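Local coordinates for Sys-1 protein (Caenorhabditis elegans, PDB 3C2G) that acts as a beta-catenin in Wnt asymmetry signalling, binding the TCF factor POP-1 directly and activating or repressing target genes, at residues Arg31-Phe39 / Ile84-Ile94. Sequence-based numbering, arbitrary orientation.
Sequences RTWIRQDKF and ILRRFTFLPII
F39 turns its ring so that I94 CD1 sits over one face, 4.0 Å from the ring centroid, a CH-pi contact in which an apolar methyl suits the flat aromatic face. F39 CZ also meets F88 CE1 at 3.6 Å in an oblique ring pair, the planes inclined at 59°. With CG beside the backbone N (chi1 -67°), the F39 side chain reaches across from the turn that ends helix 20-37. Earlier along that helix, I34 CD1 lies 3.8 Å from I84 CG2, their side chains crossing at about a right angle, while I84 CD1 packs against R31 CB. Where this apolar seam meets solvent, arginines take over, because their long methylene chains can pack while their ends stay polar. R35 CD rests over one face of the R87 guanidinium, 3.5 Å from R87 NH2. R31 NE and R87 NH1 both salt-bridge D83, whose carboxylate gathers the two guanidinium groups. Replacing R87 by an alanine would probably leave R35 CD without the surface it rests on and D83 with fewer cationic partners. Helix 47-62 covers the seam through M47, C50, I54 and I58. Segments 31-37 and 84-90 run nearly parallel, at 28°, as stacked helices of a beta-catenin armadillo domain.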
loop_
_atom_site.group_PDB
_atom_site.type_symbol
_atom_site.label_atom_id
_atom_site.label_comp_id
_atom_site.label_asym_id
_atom_site.label_seq_id
_atom_site.Cartn_x
_atom_site.Cartn_y
_atom_site.Cartn_z
ATOM N N ARG A 31 14.547 44.405 2.182
ATOM C CA ARG A 31 15.142 43.069 2.139
ATOM C C ARG A 31 16.480 43.058 2.859
ATOM O O ARG A 31 16.752 42.184 3.683
ATOM C CB ARG A 31 15.300 42.595 0.694
ATOM C CG ARG A 31 15.831 41.179 0.561
ATOM C CD ARG A 31 16.082 40.814 -0.897
ATOM N NE ARG A 31 16.802 39.549 -0.996
ATOM C CZ ARG A 31 18.099 39.429 -1.265
ATOM N NH1 ARG A 31 18.852 40.503 -1.489
ATOM N NH2 ARG A 31 18.642 38.221 -1.317
ATOM N N THR A 32 17.305 44.052 2.552
ATOM C CA THR A 32 18.616 44.185 3.168
ATOM C C THR A 32 18.499 44.263 4.684
ATOM O O THR A 32 19.198 43.548 5.399
ATOM C CB THR A 32 19.348 45.412 2.622
ATOM O OG1 THR A 32 19.369 45.337 1.191
ATOM C CG2 THR A 32 20.775 45.474 3.149
ATOM N N TRP A 33 17.592 45.109 5.165
ATOM C CA TRP A 33 17.348 45.240 6.599
ATOM C C TRP A 33 17.013 43.904 7.256
ATOM O O TRP A 33 17.580 43.561 8.293
ATOM C CB TRP A 33 16.238 46.264 6.855
ATOM C CG TRP A 33 15.780 46.363 8.284
ATOM C CD1 TRP A 33 16.523 46.744 9.362
ATOM C CD2 TRP A 33 14.466 46.093 8.778
ATOM N NE1 TRP A 33 15.756 46.719 10.505
ATOM C CE2 TRP A 33 14.487 46.325 10.175
ATOM C CE3 TRP A 33 13.271 45.669 8.181
ATOM C CZ2 TRP A 33 13.361 46.150 10.981
ATOM C CZ3 TRP A 33 12.151 45.496 8.982
ATOM C CH2 TRP A 33 12.203 45.736 10.370
ATOM N N ILE A 34 16.094 43.163 6.634
ATOM C CA ILE A 34 15.658 41.855 7.129
ATOM C C ILE A 34 16.795 40.833 7.112
ATOM O O ILE A 34 17.041 40.162 8.114
ATOM C CB ILE A 34 14.412 41.341 6.350
ATOM C CG1 ILE A 34 13.199 42.222 6.673
ATOM C CG2 ILE A 34 14.114 39.877 6.683
ATOM C CD1 ILE A 34 12.035 42.077 5.726
ATOM N N ARG A 35 17.489 40.739 5.981
ATOM C CA ARG A 35 18.635 39.840 5.841
ATOM C C ARG A 35 19.655 40.034 6.957
ATOM O O ARG A 35 20.197 39.060 7.485
ATOM C CB ARG A 35 19.333 40.051 4.496
ATOM C CG ARG A 35 18.605 39.461 3.305
ATOM C CD ARG A 35 19.564 38.668 2.419
ATOM N NE ARG A 35 20.641 39.478 1.847
ATOM C CZ ARG A 35 21.811 38.988 1.445
ATOM N NH1 ARG A 35 22.073 37.690 1.561
ATOM N NH2 ARG A 35 22.729 39.799 0.935
ATOM N N GLN A 36 19.892 41.299 7.315
ATOM C CA GLN A 36 20.965 41.678 8.232
ATOM C C GLN A 36 20.570 41.675 9.713
ATOM O O GLN A 36 21.267 41.079 10.535
ATOM C CB GLN A 36 21.527 43.046 7.833
ATOM C CG GLN A 36 22.679 43.538 8.703
ATOM C CD GLN A 36 22.852 45.046 8.643
ATOM O OE1 GLN A 36 22.955 45.630 7.559
ATOM N NE2 GLN A 36 22.887 45.684 9.811
ATOM N N ASP A 37 19.463 42.342 10.044
ATOM C CA ASP A 37 19.030 42.518 11.438
ATOM C C ASP A 37 18.210 41.345 11.978
ATOM O O ASP A 37 18.273 41.032 13.171
ATOM C CB ASP A 37 18.244 43.825 11.598
ATOM N N LYS A 38 17.438 40.711 11.095
ATOM C CA LYS A 38 16.590 39.557 11.439
ATOM C C LYS A 38 15.529 39.889 12.504
ATOM O O LYS A 38 15.170 39.038 13.324
ATOM C CB LYS A 38 17.448 38.335 11.833
ATOM C CG LYS A 38 18.299 37.773 10.685
ATOM C CD LYS A 38 19.351 36.767 11.166
ATOM C CE LYS A 38 20.743 37.407 11.344
ATOM N NZ LYS A 38 20.871 38.243 12.575
ATOM N N PHE A 39 15.039 41.133 12.471
ATOM C CA PHE A 39 13.978 41.628 13.366
ATOM C C PHE A 39 14.363 41.731 14.848
ATOM O O PHE A 39 13.509 41.994 15.698
ATOM C CB PHE A 39 12.698 40.786 13.228
ATOM C CG PHE A 39 12.016 40.918 11.899
ATOM C CD1 PHE A 39 11.019 41.864 11.709
ATOM C CD2 PHE A 39 12.356 40.080 10.846
ATOM C CE1 PHE A 39 10.381 41.989 10.481
ATOM C CE2 PHE A 39 11.722 40.195 9.617
ATOM C CZ PHE A 39 10.732 41.155 9.434
ATOM N N ILE A 84 11.863 38.030 0.610
ATOM C CA ILE A 84 11.416 38.394 1.946
ATOM C C ILE A 84 10.375 37.367 2.375
ATOM O O ILE A 84 10.489 36.754 3.438
ATOM C CB ILE A 84 10.817 39.831 1.984
ATOM C CG1 ILE A 84 11.925 40.889 1.884
ATOM C CG2 ILE A 84 9.998 40.045 3.253
ATOM C CD1 ILE A 84 11.438 42.256 1.373
ATOM N N LEU A 85 9.372 37.159 1.531
ATOM C CA LEU A 85 8.313 36.203 1.837
ATOM C C LEU A 85 8.861 34.816 2.168
ATOM O O LEU A 85 8.432 34.201 3.142
ATOM C CB LEU A 85 7.305 36.128 0.689
ATOM C CG LEU A 85 6.136 35.150 0.825
ATOM C CD1 LEU A 85 5.305 35.358 2.110
ATOM C CD2 LEU A 85 5.264 35.273 -0.406
ATOM N N ARG A 86 9.813 34.343 1.366
ATOM C CA ARG A 86 10.440 33.054 1.606
ATOM C C ARG A 86 11.045 33.004 2.997
ATOM O O ARG A 86 10.861 32.034 3.727
ATOM C CB ARG A 86 11.506 32.755 0.552
ATOM C CG ARG A 86 12.195 31.399 0.726
ATOM C CD ARG A 86 13.135 31.059 -0.427
ATOM N NE ARG A 86 14.261 31.982 -0.468
ATOM C CZ ARG A 86 15.372 31.848 0.248
ATOM N NH1 ARG A 86 15.513 30.810 1.069
ATOM N NH2 ARG A 86 16.337 32.758 0.148
ATOM N N ARG A 87 11.744 34.072 3.363
ATOM C CA ARG A 87 12.403 34.149 4.657
ATOM C C ARG A 87 11.419 34.095 5.826
ATOM O O ARG A 87 11.697 33.459 6.850
ATOM C CB ARG A 87 13.320 35.371 4.709
ATOM C CG ARG A 87 14.544 35.188 3.809
ATOM C CD ARG A 87 15.433 36.418 3.707
ATOM N NE ARG A 87 16.825 36.006 3.893
ATOM C CZ ARG A 87 17.672 35.721 2.910
ATOM N NH1 ARG A 87 17.303 35.836 1.646
ATOM N NH2 ARG A 87 18.902 35.333 3.203
ATOM N N PHE A 88 10.257 34.717 5.643
ATOM C CA PHE A 88 9.161 34.641 6.611
ATOM C C PHE A 88 8.657 33.222 6.858
ATOM O O PHE A 88 8.031 32.953 7.879
ATOM C CB PHE A 88 7.974 35.482 6.133
ATOM C CG PHE A 88 8.112 36.948 6.402
ATOM C CD1 PHE A 88 9.346 37.509 6.726
ATOM C CD2 PHE A 88 6.997 37.782 6.309
ATOM C CE1 PHE A 88 9.465 38.865 6.970
ATOM C CE2 PHE A 88 7.106 39.153 6.551
ATOM C CZ PHE A 88 8.343 39.695 6.884
ATOM N N THR A 89 8.908 32.319 5.920
ATOM C CA THR A 89 8.371 30.967 6.031
ATOM C C THR A 89 9.322 29.981 6.718
ATOM O O THR A 89 8.907 28.880 7.086
ATOM C CB THR A 89 7.905 30.413 4.666
ATOM O OG1 THR A 89 9.003 30.409 3.752
ATOM C CG2 THR A 89 6.775 31.263 4.099
ATOM N N PHE A 90 10.582 30.367 6.906
ATOM C CA PHE A 90 11.511 29.502 7.638
ATOM C C PHE A 90 12.209 30.148 8.829
ATOM O O PHE A 90 12.737 29.439 9.682
ATOM C CB PHE A 90 12.530 28.825 6.704
ATOM C CG PHE A 90 13.558 29.756 6.123
ATOM C CD1 PHE A 90 14.646 30.183 6.879
ATOM C CD2 PHE A 90 13.461 30.170 4.800
ATOM C CE1 PHE A 90 15.606 31.035 6.337
ATOM C CE2 PHE A 90 14.419 31.015 4.247
ATOM C CZ PHE A 90 15.496 31.450 5.023
ATOM N N LEU A 91 12.228 31.477 8.884
ATOM C CA LEU A 91 12.886 32.174 9.988
ATOM C C LEU A 91 12.220 31.825 11.328
ATOM O O LEU A 91 11.002 31.970 11.470
ATOM C CB LEU A 91 12.871 33.682 9.749
ATOM C CG LEU A 91 14.199 34.442 9.743
ATOM C CD1 LEU A 91 15.264 33.766 8.881
ATOM C CD2 LEU A 91 13.956 35.859 9.237
ATOM N N PRO A 92 13.016 31.342 12.308
ATOM C CA PRO A 92 12.467 30.933 13.604
ATOM C C PRO A 92 11.703 32.054 14.306
ATOM O O PRO A 92 10.604 31.814 14.815
ATOM C CB PRO A 92 13.711 30.539 14.410
ATOM C CG PRO A 92 14.720 30.196 13.383
ATOM C CD PRO A 92 14.473 31.142 12.250
ATOM N N ILE A 93 12.266 33.259 14.303
ATOM C CA ILE A 93 11.662 34.412 14.973
ATOM C C ILE A 93 10.298 34.812 14.382
ATOM O O ILE A 93 9.487 35.459 15.047
ATOM C CB ILE A 93 12.636 35.624 14.982
ATOM C CG1 ILE A 93 12.276 36.609 16.106
ATOM C CG2 ILE A 93 12.707 36.296 13.599
ATOM C CD1 ILE A 93 13.390 37.578 16.458
ATOM N N ILE A 94 10.048 34.411 13.139
ATOM C CA ILE A 94 8.780 34.688 12.485
ATOM C C ILE A 94 7.776 33.545 12.674
ATOM O O ILE A 94 6.582 33.723 12.430
ATOM C CB ILE A 94 8.987 35.014 10.976
ATOM C CG1 ILE A 94 9.936 36.208 10.797
ATOM C CG2 ILE A 94 7.671 35.274 10.270
ATOM C CD1 ILE A 94 9.388 37.559 11.246
#